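Local coordinates for protein glycosyl hydrolase (Rhizobium leguminosarum bv. trifolii, PDB 5NDX) that probably hydrolyses O-glycosidic bonds as a family 39 glycoside hydrolase, the bacterial orthologue of human alpha-L-iduronidase, at residues L42-G47 with I360-G365; C266-G271 with H276-K281; D313-G318 with R323-Y328. The protein carries 2 engineered substitutions. All coordinates share one frame; numbering follows the deposited sequence.

Interaction 1: residues L42-G47 with I360-G365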
loop_
_atom_site.group_PDB
_atom_site.type_symbol
_atom_site.label_atom_id
_atom_site.label_comp_id
_atom_site.label_asym_id
_atom_site.label_seq_id
_atom_site.Cartn_x
_atom_site.Cartn_y
_atom_site.Cartn_z
ATOM N N LEU A 42 -8.682 -7.442 -0.130
ATOM C CA LEU A 42 -8.412 -6.870 -1.442
ATOM C C LEU A 42 -9.401 -5.787 -1.874
ATOM O O LEU A 42 -9.044 -4.938 -2.661
ATOM C CB LEU A 42 -8.313 -7.947 -2.518
ATOM C CG LEU A 42 -7.161 -8.909 -2.380
ATOM C CD1 LEU A 42 -7.226 -9.976 -3.452
ATOM C CD2 LEU A 42 -5.842 -8.209 -2.440
ATOM N N ALA A 43 -10.628 -5.838 -1.382
ATOM C CA ALA A 43 -11.593 -4.768 -1.595
ATOM C C ALA A 43 -11.111 -3.480 -0.960
ATOM O O ALA A 43 -11.201 -2.421 -1.580
ATOM C CB ALA A 43 -12.932 -5.160 -0.988
ATOM N N TYR A 44 -10.620 -3.546 0.297
ATOM C CA TYR A 44 -10.071 -2.309 0.901
ATOM C C TYR A 44 -8.806 -1.862 0.205
ATOM O O TYR A 44 -8.639 -0.671 -0.043
ATOM C CB TYR A 44 -9.720 -2.461 2.357
ATOM C CG TYR A 44 -10.800 -2.885 3.268
ATOM C CD1 TYR A 44 -11.646 -1.975 3.918
ATOM C CD2 TYR A 44 -10.975 -4.229 3.509
ATOM C CE1 TYR A 44 -12.594 -2.430 4.829
ATOM C CE2 TYR A 44 -11.942 -4.667 4.354
ATOM C CZ TYR A 44 -12.745 -3.785 5.012
ATOM O OH TYR A 44 -13.662 -4.409 5.842
ATOM N N ILE A 45 -7.931 -2.818 -0.142
ATOM C CA ILE A 45 -6.637 -2.507 -0.758
ATOM C C ILE A 45 -6.814 -1.899 -2.162
ATOM O O ILE A 45 -6.132 -0.946 -2.512
ATOM C CB ILE A 45 -5.742 -3.733 -0.814
ATOM C CG1 ILE A 45 -5.363 -4.158 0.601
ATOM C CG2 ILE A 45 -4.486 -3.471 -1.634
ATOM C CD1 ILE A 45 -4.853 -5.597 0.669
ATOM N N GLY A 46 -7.775 -2.399 -2.929
ATOM C CA GLY A 46 -8.073 -1.831 -4.246
ATOM C C GLY A 46 -8.948 -0.595 -4.249
ATOM O O GLY A 46 -9.253 -0.078 -5.298
ATOM N N GLY A 47 -9.448 -0.193 -3.112
ATOM C CA GLY A 47 -10.337 0.953 -3.018
ATOM C C GLY A 47 -9.756 2.313 -2.668
ATOM O O GLY A 47 -10.527 3.232 -2.465
ATOM N N ILE A 360 -12.139 -8.027 10.428
ATOM C CA ILE A 360 -10.894 -7.296 10.284
ATOM C C ILE A 360 -11.135 -5.803 10.435
ATOM O O ILE A 360 -12.120 -5.254 9.935
ATOM C CB ILE A 360 -10.164 -7.561 8.953
ATOM C CG1 ILE A 360 -11.068 -7.384 7.741
ATOM C CG2 ILE A 360 -9.559 -8.941 9.020
ATOM C CD1 ILE A 360 -10.360 -7.635 6.427
ATOM N N ILE A 361 -10.207 -5.171 11.165
ATOM C CA ILE A 361 -10.223 -3.778 11.408
ATOM C C ILE A 361 -8.960 -3.131 10.799
ATOM O O ILE A 361 -7.853 -3.605 11.011
ATOM C CB ILE A 361 -10.296 -3.521 12.912
ATOM C CG1 ILE A 361 -11.572 -4.088 13.532
ATOM C CG2 ILE A 361 -10.214 -2.048 13.213
ATOM C CD1 ILE A 361 -12.883 -3.467 13.048
ATOM N N LYS A 362 -9.138 -2.072 10.039
ATOM C CA LYS A 362 -8.022 -1.282 9.456
ATOM C C LYS A 362 -7.095 -0.661 10.437
ATOM O O LYS A 362 -7.506 -0.046 11.399
ATOM C CB LYS A 362 -8.552 -0.127 8.596
ATOM C CG LYS A 362 -9.062 -0.600 7.303
ATOM C CD LYS A 362 -9.947 0.329 6.428
ATOM C CE LYS A 362 -9.672 1.775 6.428
ATOM N NZ LYS A 362 -10.461 2.469 5.307
ATOM N N LYS A 363 -5.825 -0.759 10.121
ATOM C CA LYS A 363 -4.754 -0.232 10.951
ATOM C C LYS A 363 -4.018 0.902 10.216
ATOM O O LYS A 363 -4.247 1.108 9.008
ATOM C CB LYS A 363 -3.782 -1.374 11.271
ATOM C CG LYS A 363 -4.318 -2.353 12.300
ATOM C CD LYS A 363 -3.450 -3.607 12.402
ATOM C CE LYS A 363 -2.053 -3.322 12.944
ATOM N NZ LYS A 363 -1.260 -4.550 12.807
ATOM N N PRO A 364 -3.102 1.606 10.929
ATOM C CA PRO A 364 -2.425 2.764 10.352
ATOM C C PRO A 364 -1.569 2.528 9.153
ATOM O O PRO A 364 -1.370 3.466 8.389
ATOM C CB PRO A 364 -1.619 3.356 11.517
ATOM C CG PRO A 364 -2.434 2.955 12.722
ATOM C CD PRO A 364 -2.995 1.603 12.397
ATOM N N GLY A 365 -1.100 1.306 8.937
ATOM C CA GLY A 365 -0.355 0.982 7.741
ATOM C C GLY A 365 -1.162 1.233 6.457
ATOM O O GLY A 365 -0.559 1.488 5.406
HETATM O O HOH W 1 -13.700 -3.467 8.578
#

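Interaction 2: residues C266-G271 with H276-K281. With 8U8 ((2~{R},3~{S},4~{S},5~{R},6~{S})-6-(4-methyl-2-oxidanylidene-chromen-7-yl)oxy-3,4,5-tris(oxidanyl)oxane-2-carboxylic acid), chain M.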
loop_
_atom_site.group_PDB
_atom_site.type_symbol
_atom_site.label_atom_id
_atom_site.label_comp_id
_atom_site.label_asym_id
_atom_site.label_seq_id
_atom_site.Cartn_x
_atom_site.Cartn_y
_atom_site.Cartn_z
ATOM N N CYS A 266 10.184 -2.436 1.781
ATOM C CA CYS A 266 10.733 -1.392 2.573
ATOM C C CYS A 266 9.866 -1.266 3.833
ATOM O O CYS A 266 8.823 -0.637 3.785
ATOM C CB CYS A 266 10.758 -0.138 1.774
ATOM S SG CYS A 266 11.451 1.281 2.638
ATOM N N ASP A 267 10.271 -1.929 4.908
ATOM C CA ASP A 267 9.537 -1.908 6.163
ATOM C C ASP A 267 10.428 -1.318 7.267
ATOM O O ASP A 267 11.641 -1.392 7.191
ATOM C CB ASP A 267 9.057 -3.334 6.523
ATOM C CG ASP A 267 8.266 -3.984 5.368
ATOM O OD1 ASP A 267 7.103 -3.549 5.078
ATOM O OD2 ASP A 267 8.836 -4.912 4.752
ATOM N N PRO A 268 9.822 -0.725 8.282
ATOM C CA PRO A 268 10.658 -0.139 9.328
ATOM C C PRO A 268 11.420 -1.171 10.137
ATOM O O PRO A 268 12.518 -0.888 10.613
ATOM C CB PRO A 268 9.678 0.660 10.179
ATOM C CG PRO A 268 8.327 0.429 9.611
ATOM C CD PRO A 268 8.395 -0.411 8.422
ATOM N N GLN A 269 10.864 -2.364 10.290
ATOM C CA GLN A 269 11.569 -3.430 10.998
ATOM C C GLN A 269 11.341 -4.785 10.353
ATOM O O GLN A 269 10.189 -5.163 10.017
ATOM C CB GLN A 269 11.161 -3.469 12.467
ATOM C CG GLN A 269 11.970 -4.465 13.318
ATOM C CD GLN A 269 11.800 -4.315 14.826
ATOM O OE1 GLN A 269 10.850 -3.686 15.317
ATOM N NE2 GLN A 269 12.731 -4.900 15.580
ATOM N N LEU A 270 12.432 -5.523 10.187
ATOM C CA LEU A 270 12.382 -6.944 9.783
ATOM C C LEU A 270 11.510 -7.788 10.704
ATOM O O LEU A 270 11.351 -7.473 11.893
ATOM C CB LEU A 270 13.793 -7.560 9.689
ATOM C CG LEU A 270 14.545 -7.112 8.442
ATOM C CD1 LEU A 270 16.007 -6.688 8.697
ATOM C CD2 LEU A 270 14.436 -8.178 7.312
ATOM N N GLY A 271 10.929 -8.850 10.142
ATOM C CA GLY A 271 10.170 -9.864 10.957
ATOM C C GLY A 271 8.707 -9.486 11.261
ATOM O O GLY A 271 8.370 -9.089 12.371
ATOM N N HIS A 276 5.305 -5.899 17.736
ATOM C CA HIS A 276 5.750 -4.535 17.932
ATOM C C HIS A 276 4.480 -3.690 17.775
ATOM O O HIS A 276 3.975 -3.491 16.646
ATOM C CB HIS A 276 6.784 -4.160 16.888
ATOM C CG HIS A 276 7.994 -5.037 16.863
ATOM N ND1 HIS A 276 8.936 -5.039 17.876
ATOM C CD2 HIS A 276 8.427 -5.934 15.944
ATOM C CE1 HIS A 276 9.900 -5.888 17.573
ATOM N NE2 HIS A 276 9.610 -6.450 16.416
ATOM N N SER A 277 3.973 -3.221 18.905
ATOM C CA SER A 277 2.673 -2.600 19.024
ATOM C C SER A 277 2.462 -1.279 18.260
ATOM O O SER A 277 1.339 -0.926 17.910
ATOM C CB SER A 277 2.315 -2.419 20.484
ATOM O OG SER A 277 1.972 -3.682 21.032
ATOM N N TRP A 278 3.551 -0.599 17.977
ATOM C CA TRP A 278 3.517 0.566 17.160
ATOM C C TRP A 278 2.953 0.343 15.738
ATOM O O TRP A 278 2.526 1.308 15.117
ATOM C CB TRP A 278 4.900 1.226 17.068
ATOM C CG TRP A 278 6.052 0.404 16.725
ATOM C CD1 TRP A 278 6.986 -0.111 17.620
ATOM C CD2 TRP A 278 6.520 0.056 15.417
ATOM N NE1 TRP A 278 7.943 -0.803 16.933
ATOM C CE2 TRP A 278 7.688 -0.711 15.586
ATOM C CE3 TRP A 278 6.024 0.265 14.109
ATOM C CZ2 TRP A 278 8.409 -1.212 14.508
ATOM C CZ3 TRP A 278 6.745 -0.182 13.056
ATOM C CH2 TRP A 278 7.932 -0.918 13.252
ATOM N N HIS A 279 2.923 -0.898 15.259
ATOM C CA HIS A 279 2.244 -1.193 13.998
ATOM C C HIS A 279 0.750 -0.884 14.038
ATOM O O HIS A 279 0.128 -0.661 12.992
ATOM C CB HIS A 279 2.444 -2.632 13.592
ATOM C CG HIS A 279 3.814 -2.935 13.060
ATOM N ND1 HIS A 279 4.704 -3.734 13.732
ATOM C CD2 HIS A 279 4.436 -2.569 11.917
ATOM C CE1 HIS A 279 5.819 -3.853 13.037
ATOM N NE2 HIS A 279 5.700 -3.127 11.951
ATOM N N GLY A 280 0.174 -0.847 15.225
ATOM C CA GLY A 280 -1.258 -0.553 15.380
ATOM C C GLY A 280 -1.581 0.880 15.661
ATOM O O GLY A 280 -2.754 1.239 15.870
ATOM N N LYS A 281 -0.553 1.720 15.670
ATOM C CA LYS A 281 -0.729 3.114 16.116
ATOM C C LYS A 281 -0.137 4.142 15.167
ATOM O O LYS A 281 0.514 3.800 14.194
ATOM C CB LYS A 281 -0.155 3.235 17.548
ATOM C CG LYS A 281 -1.121 2.590 18.543
ATOM C CD LYS A 281 -0.657 2.563 19.989
ATOM C CE LYS A 281 -1.840 2.067 20.841
ATOM N NZ LYS A 281 -1.472 1.602 22.169
HETATM C C15 8U8 M . 16.703 -15.064 6.624
HETATM C C13 8U8 M . 16.974 -13.737 6.221
HETATM C C14 8U8 M . 18.300 -13.296 6.225
HETATM C C16 8U8 M . 18.615 -12.003 5.797
HETATM O O9 8U8 M . 19.799 -11.676 5.860
HETATM O O8 8U8 M . 17.633 -11.127 5.379
HETATM C C11 8U8 M . 16.337 -11.563 5.252
HETATM C C10 8U8 M . 15.387 -10.700 4.696
HETATM C C12 8U8 M . 15.989 -12.871 5.686
HETATM C C7 8U8 M . 14.655 -13.284 5.506
HETATM C C8 8U8 M . 13.709 -12.419 4.944
HETATM C C9 8U8 M . 14.060 -11.119 4.546
HETATM O O2 8U8 M . 13.170 -10.243 3.954
HETATM C C5 8U8 M . 11.704 -10.281 4.155
HETATM O O1 8U8 M . 11.434 -10.381 5.561
HETATM C C1 8U8 M . 10.173 -10.761 5.957
HETATM C C6 8U8 M . 9.953 -9.932 7.090
HETATM O O7 8U8 M . 9.173 -10.365 7.930
HETATM O O6 8U8 M . 10.536 -8.863 7.099
HETATM C C2 8U8 M . 9.000 -10.444 4.980
HETATM O O5 8U8 M . 8.682 -9.040 5.074
HETATM C C3 8U8 M . 9.282 -10.899 3.481
HETATM O O4 8U8 M . 8.433 -11.938 3.139
HETATM C C4 8U8 M . 10.773 -11.315 3.275
HETATM O O3 8U8 M . 11.035 -11.386 1.814
HETATM O O HOH W 2 10.565 -2.013 17.394
HETATM O O HOH W 3 11.077 -8.135 14.644
#

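Interaction 3: residues D313-G318 with R323-Y328. With 8U8 ((2~{R},3~{S},4~{S},5~{R},6~{S})-6-(4-methyl-2-oxidanylidene-chromen-7-yl)oxy-3,4,5-tris(oxidanyl)oxane-2-carboxylic acid), chain M.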
loop_
_atom_site.group_PDB
_atom_site.type_symbol
_atom_site.label_atom_id
_atom_site.label_comp_id
_atom_site.label_asym_id
_atom_site.label_seq_id
_atom_site.Cartn_x
_atom_site.Cartn_y
_atom_site.Cartn_z
ATOM N N ASP A 313 5.728 -4.297 2.789
ATOM C CA ASP A 313 5.428 -5.725 2.807
ATOM C C ASP A 313 4.560 -6.044 4.019
ATOM O O ASP A 313 4.956 -6.762 4.925
ATOM C CB ASP A 313 6.735 -6.471 2.783
ATOM C CG ASP A 313 6.562 -7.898 2.398
ATOM O OD1 ASP A 313 5.959 -8.157 1.337
ATOM O OD2 ASP A 313 7.048 -8.737 3.159
ATOM N N HIS A 314 3.384 -5.422 4.035
ATOM C CA HIS A 314 2.561 -5.301 5.222
ATOM C C HIS A 314 1.135 -5.771 5.064
ATOM O O HIS A 314 0.267 -5.401 5.874
ATOM C CB HIS A 314 2.653 -3.902 5.830
ATOM C CG HIS A 314 2.068 -2.770 5.019
ATOM N ND1 HIS A 314 1.566 -2.884 3.731
ATOM C CD2 HIS A 314 1.916 -1.474 5.358
ATOM C CE1 HIS A 314 1.135 -1.710 3.322
ATOM N NE2 HIS A 314 1.322 -0.840 4.297
ATOM N N ALA A 315 0.901 -6.616 4.050
ATOM C CA ALA A 315 -0.434 -7.182 3.832
ATOM C C ALA A 315 -0.594 -8.593 4.369
ATOM O O ALA A 315 -1.529 -9.286 4.005
ATOM C CB ALA A 315 -0.831 -7.077 2.351
ATOM N N PHE A 316 0.332 -9.022 5.219
ATOM C CA PHE A 316 0.245 -10.279 5.970
ATOM C C PHE A 316 -0.993 -10.182 6.830
ATOM O O PHE A 316 -1.503 -9.061 7.089
ATOM C CB PHE A 316 1.466 -10.509 6.868
ATOM C CG PHE A 316 2.718 -10.769 6.114
ATOM C CD1 PHE A 316 3.045 -12.050 5.728
ATOM C CD2 PHE A 316 3.589 -9.716 5.766
ATOM C CE1 PHE A 316 4.209 -12.296 5.004
ATOM C CE2 PHE A 316 4.763 -9.971 5.048
ATOM C CZ PHE A 316 5.069 -11.253 4.656
ATOM N N ILE A 317 -1.529 -11.349 7.195
ATOM C CA ILE A 317 -2.719 -11.441 8.054
ATOM C C ILE A 317 -2.268 -11.703 9.488
ATOM O O ILE A 317 -1.487 -12.577 9.681
ATOM C CB ILE A 317 -3.654 -12.598 7.597
ATOM C CG1 ILE A 317 -4.090 -12.351 6.164
ATOM C CG2 ILE A 317 -4.863 -12.681 8.501
ATOM C CD1 ILE A 317 -5.081 -13.349 5.620
ATOM N N GLY A 318 -2.760 -10.932 10.466
ATOM C CA GLY A 318 -2.372 -11.091 11.860
ATOM C C GLY A 318 -2.953 -10.016 12.757
ATOM O O GLY A 318 -3.955 -9.379 12.428
ATOM N N ARG A 323 3.107 -6.684 11.639
ATOM C CA ARG A 323 3.208 -5.769 10.493
ATOM C C ARG A 323 2.173 -6.134 9.454
ATOM O O ARG A 323 2.433 -6.863 8.448
ATOM C CB ARG A 323 4.572 -5.803 9.891
ATOM C CG ARG A 323 4.811 -4.802 8.739
ATOM C CD ARG A 323 6.338 -4.807 8.444
ATOM N NE ARG A 323 6.531 -5.784 7.559
ATOM C CZ ARG A 323 7.530 -6.636 7.416
ATOM N NH1 ARG A 323 8.685 -6.662 8.066
ATOM N NH2 ARG A 323 7.290 -7.480 6.462
ATOM N N THR A 324 0.982 -5.702 9.769
ATOM C CA THR A 324 -0.229 -6.051 9.016
ATOM C C THR A 324 -1.069 -4.783 8.932
ATOM O O THR A 324 -1.043 -3.920 9.850
ATOM C CB THR A 324 -1.043 -7.182 9.695
ATOM O OG1 THR A 324 -1.615 -6.726 10.915
ATOM C CG2 THR A 324 -0.142 -8.387 10.033
ATOM N N ILE A 325 -1.806 -4.660 7.839
ATOM C CA ILE A 325 -2.646 -3.528 7.609
ATOM C C ILE A 325 -4.049 -3.715 8.210
ATOM O O ILE A 325 -4.845 -2.737 8.241
ATOM C CB ILE A 325 -2.747 -3.136 6.103
ATOM C CG1 ILE A 325 -3.038 -4.323 5.200
ATOM C CG2 ILE A 325 -1.494 -2.383 5.703
ATOM C CD1 ILE A 325 -3.499 -3.987 3.810
ATOM N N PHE A 326 -4.378 -4.925 8.641
ATOM C CA PHE A 326 -5.616 -5.141 9.405
ATOM C C PHE A 326 -5.301 -5.905 10.674
ATOM O O PHE A 326 -4.371 -6.691 10.683
ATOM C CB PHE A 326 -6.649 -5.965 8.627
ATOM C CG PHE A 326 -7.076 -5.343 7.317
ATOM C CD1 PHE A 326 -6.362 -5.595 6.184
ATOM C CD2 PHE A 326 -8.186 -4.532 7.251
ATOM C CE1 PHE A 326 -6.725 -5.037 4.979
ATOM C CE2 PHE A 326 -8.549 -3.924 6.048
ATOM C CZ PHE A 326 -7.816 -4.188 4.917
ATOM N N ALA A 327 -6.099 -5.661 11.711
ATOM C CA ALA A 327 -6.166 -6.521 12.875
ATOM C C ALA A 327 -7.269 -7.576 12.655
ATOM O O ALA A 327 -8.437 -7.260 12.456
ATOM C CB ALA A 327 -6.444 -5.685 14.106
ATOM N N TYR A 328 -6.857 -8.824 12.623
ATOM C CA TYR A 328 -7.712 -9.976 12.386
ATOM C C TYR A 328 -8.263 -10.428 13.750
ATOM O O TYR A 328 -7.514 -10.618 14.690
ATOM C CB TYR A 328 -6.875 -11.107 11.724
ATOM C CG TYR A 328 -7.573 -12.432 11.686
ATOM C CD1 TYR A 328 -8.515 -12.731 10.691
ATOM C CD2 TYR A 328 -7.317 -13.390 12.665
ATOM C CE1 TYR A 328 -9.198 -13.946 10.680
ATOM C CE2 TYR A 328 -7.988 -14.617 12.662
ATOM C CZ TYR A 328 -8.925 -14.900 11.684
ATOM O OH TYR A 328 -9.613 -16.110 11.739
HETATM C C15 8U8 M . 16.703 -15.064 6.624
HETATM C C13 8U8 M . 16.974 -13.737 6.221
HETATM C C14 8U8 M . 18.300 -13.296 6.225
HETATM C C16 8U8 M . 18.615 -12.003 5.797
HETATM O O9 8U8 M . 19.799 -11.676 5.860
HETATM O O8 8U8 M . 17.633 -11.127 5.379
HETATM C C11 8U8 M . 16.337 -11.563 5.252
HETATM C C10 8U8 M . 15.387 -10.700 4.696
HETATM C C12 8U8 M . 15.989 -12.871 5.686
HETATM C C7 8U8 M . 14.655 -13.284 5.506
HETATM C C8 8U8 M . 13.709 -12.419 4.944
HETATM C C9 8U8 M . 14.060 -11.119 4.546
HETATM O O2 8U8 M . 13.170 -10.243 3.954
HETATM C C5 8U8 M . 11.704 -10.281 4.155
HETATM O O1 8U8 M . 11.434 -10.381 5.561
HETATM C C1 8U8 M . 10.173 -10.761 5.957
HETATM C C6 8U8 M . 9.953 -9.932 7.090
HETATM O O7 8U8 M . 9.173 -10.365 7.930
HETATM O O6 8U8 M . 10.536 -8.863 7.099
HETATM C C2 8U8 M . 9.000 -10.444 4.980
HETATM O O5 8U8 M . 8.682 -9.040 5.074
HETATM C C3 8U8 M . 9.282 -10.899 3.481
HETATM O O4 8U8 M . 8.433 -11.938 3.139
HETATM C C4 8U8 M . 10.773 -11.315 3.275
HETATM O O3 8U8 M . 11.035 -11.386 1.814
HETATM O O HOH W 4 -3.732 -7.738 7.223
HETATM O O HOH W 5 -4.692 -9.011 9.345
#

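Interaction 1: residues L42-G47 with I360-G365
Tyr44, on helix 36-45, turns its ring toward Ile360 and Lys362 of strand 358-362. The contact joins a helix of the TIM-barrel domain of this family 39 enzyme to a two-stranded antiparallel sheet, whose other strand is 326-330. Ile360 and Lys362 are two apart in the strand, so both point to the helix. Ile361, between them, points away and packs on helix 480-489.

The phenol ring is met on two of its sides. CD1 of Tyr44 lies 3.8 Å from CD of Lys362. CE2 of Tyr44, across the ring, lies 4.0 Å from CD1 of Ile360. Both side chains come to the ring obliquely. CG1 of Ile360 sits between its own backbone N and carbonyl carbon (chi1 51°), and the chain then runs straight on to put CD1 at the tyrosine. Phe326 also meets the Tyr44 ring, with the planes at about 55°.

Lys362 offers its aliphatic part here. The chain bends at chi3 (35°), and its amine makes salt bridges to Glu370 and Glu491. A buried charge is thus probably balanced by two carboxylates.

No direct hydrogen bond crosses the contact. One water does the polar work: it accepts from Tyr44 OH at 2.9 Å and donates to the backbone O of Ile360 at 2.7 Å.

Interaction 2: residues C266-G271 with H276-K281
The loop that follows barrel strand 261-263 and leads to helix 282-300 folds back on itself here, beside the sugar pocket of this TIM-barrel enzyme. Pro268 and Gln269 on one limb pack against His276 and Trp278 on the other, where a short 3-10 turn (277-280) begins.

Gln269 reaches across extended, with CG opposite the backbone N (chi1 -174°). Its OE1 sits over the centre of the His276 ring, 3.1 Å above the plane. The amide and ring planes are 27° apart. OE1 is 3.2 Å from His276 NE2, but it lies over the face, so this is no hydrogen bond. The same oxygen meets the edge of the Trp278 ring, 3.6 Å from CZ2. A water donates to Gln269 OE1 and accepts from Trp278 NE1, lying in the indole plane. Gln269 NE2 bonds to Asn225 O, which helps fix the amide.

Pro268 touches the indole obliquely, its CG 3.8 Å from CZ3 of Trp278. One indole face carries CB of His276 and CE1 of His279, both toward the rim. His276 O accepts two bonds from His279, from N and from ND1; the ND1 bond is 3.0 Å long.

His276 ND1 is hydrogen-bonded to Asp230 OD1, and a second water in the ring plane joins NE2 to Leu270 O. Next to Leu270, Gly271 N bonds to ligand O6 at 3.1 Å, with an N-H...O angle of 160°. CD2 of Leu270 packs on ligand C10. The oxygen over the His276 face and the bond from ND1 to Asp230 would both probably suit a positive charge on the ring, while the water links this ring to the limb that binds the sugar carboxylate.

Interaction 3: residues D313-G318 with R323-Y328
Ile325 covers one face of the His314 ring, and Asp313 O lies at the edge of the Arg323 guanidinium. The methyl CG2 of Ile325 stands 3.4 Å from the imidazole centroid, 5° off the normal, a clear CH-pi contact. His314 ND1 bonds to Thr25.

The guanidinium presents its edge to both protein and sugar. NE and NH2 of Arg323 grip the single atom Asp313 O from the same face of its carbonyl plane, NH2 at 2.9 Å and NE at 3.2 Å. The arginine chain bends at chi3, which turns the group to this oxygen. NH1 gives a nearly straight bond to ligand O6 (3.0 Å, 169°), and NH2 also reaches ligand O5. Asp313 OD2 accepts from O5 and forms a long salt bridge to Arg323 NH2, 3.5 Å.

The Phe316 ring runs alongside Arg323, its plane 63° from the guanidinium. Ligand O4 lies at the ring's edge, 3.8 Å from CZ; Trp272 stacks on the ring.

Farther along, Tyr328 N bonds to Gly318 O at 3.0 Å. Two waters bridge Phe316 O to Phe326 N and Gly318 N to Phe326 O.

Residues 313-318 lie in the loop after the last barrel strand, 307-310, and residues 323-328 lead from it into strand 326-330. Loops at the C-terminal strand ends line the active site of TIM-barrel glycosidases; this one binds the sugar hydroxyl O5 and the carboxylate oxygen O6.

Overall arrangement
All three contacts lie in the family 39 TIM-barrel region. Interactions 2 and 3 come in series along the chain, in the loops after the last two barrel strands, 261-263 and 307-310. Both are nested inside the long loop closed by interaction 1. Their centres are about 10 Å apart, and both touch the same ligand; Asp267 OD1 with Asp313 N, and Gln269 O with Arg323 NH1, join them. Interactions 1 and 3, about 9 Å apart between centres, share the sheet of strands 326-330 and 358-362. Interactions 1 and 2 have centres about 16 Å apart; Lys363 and Pro364 pack on the 279-281 backbone. Interaction 1 lies away from the pocket and ties that sheet to helix 36-45.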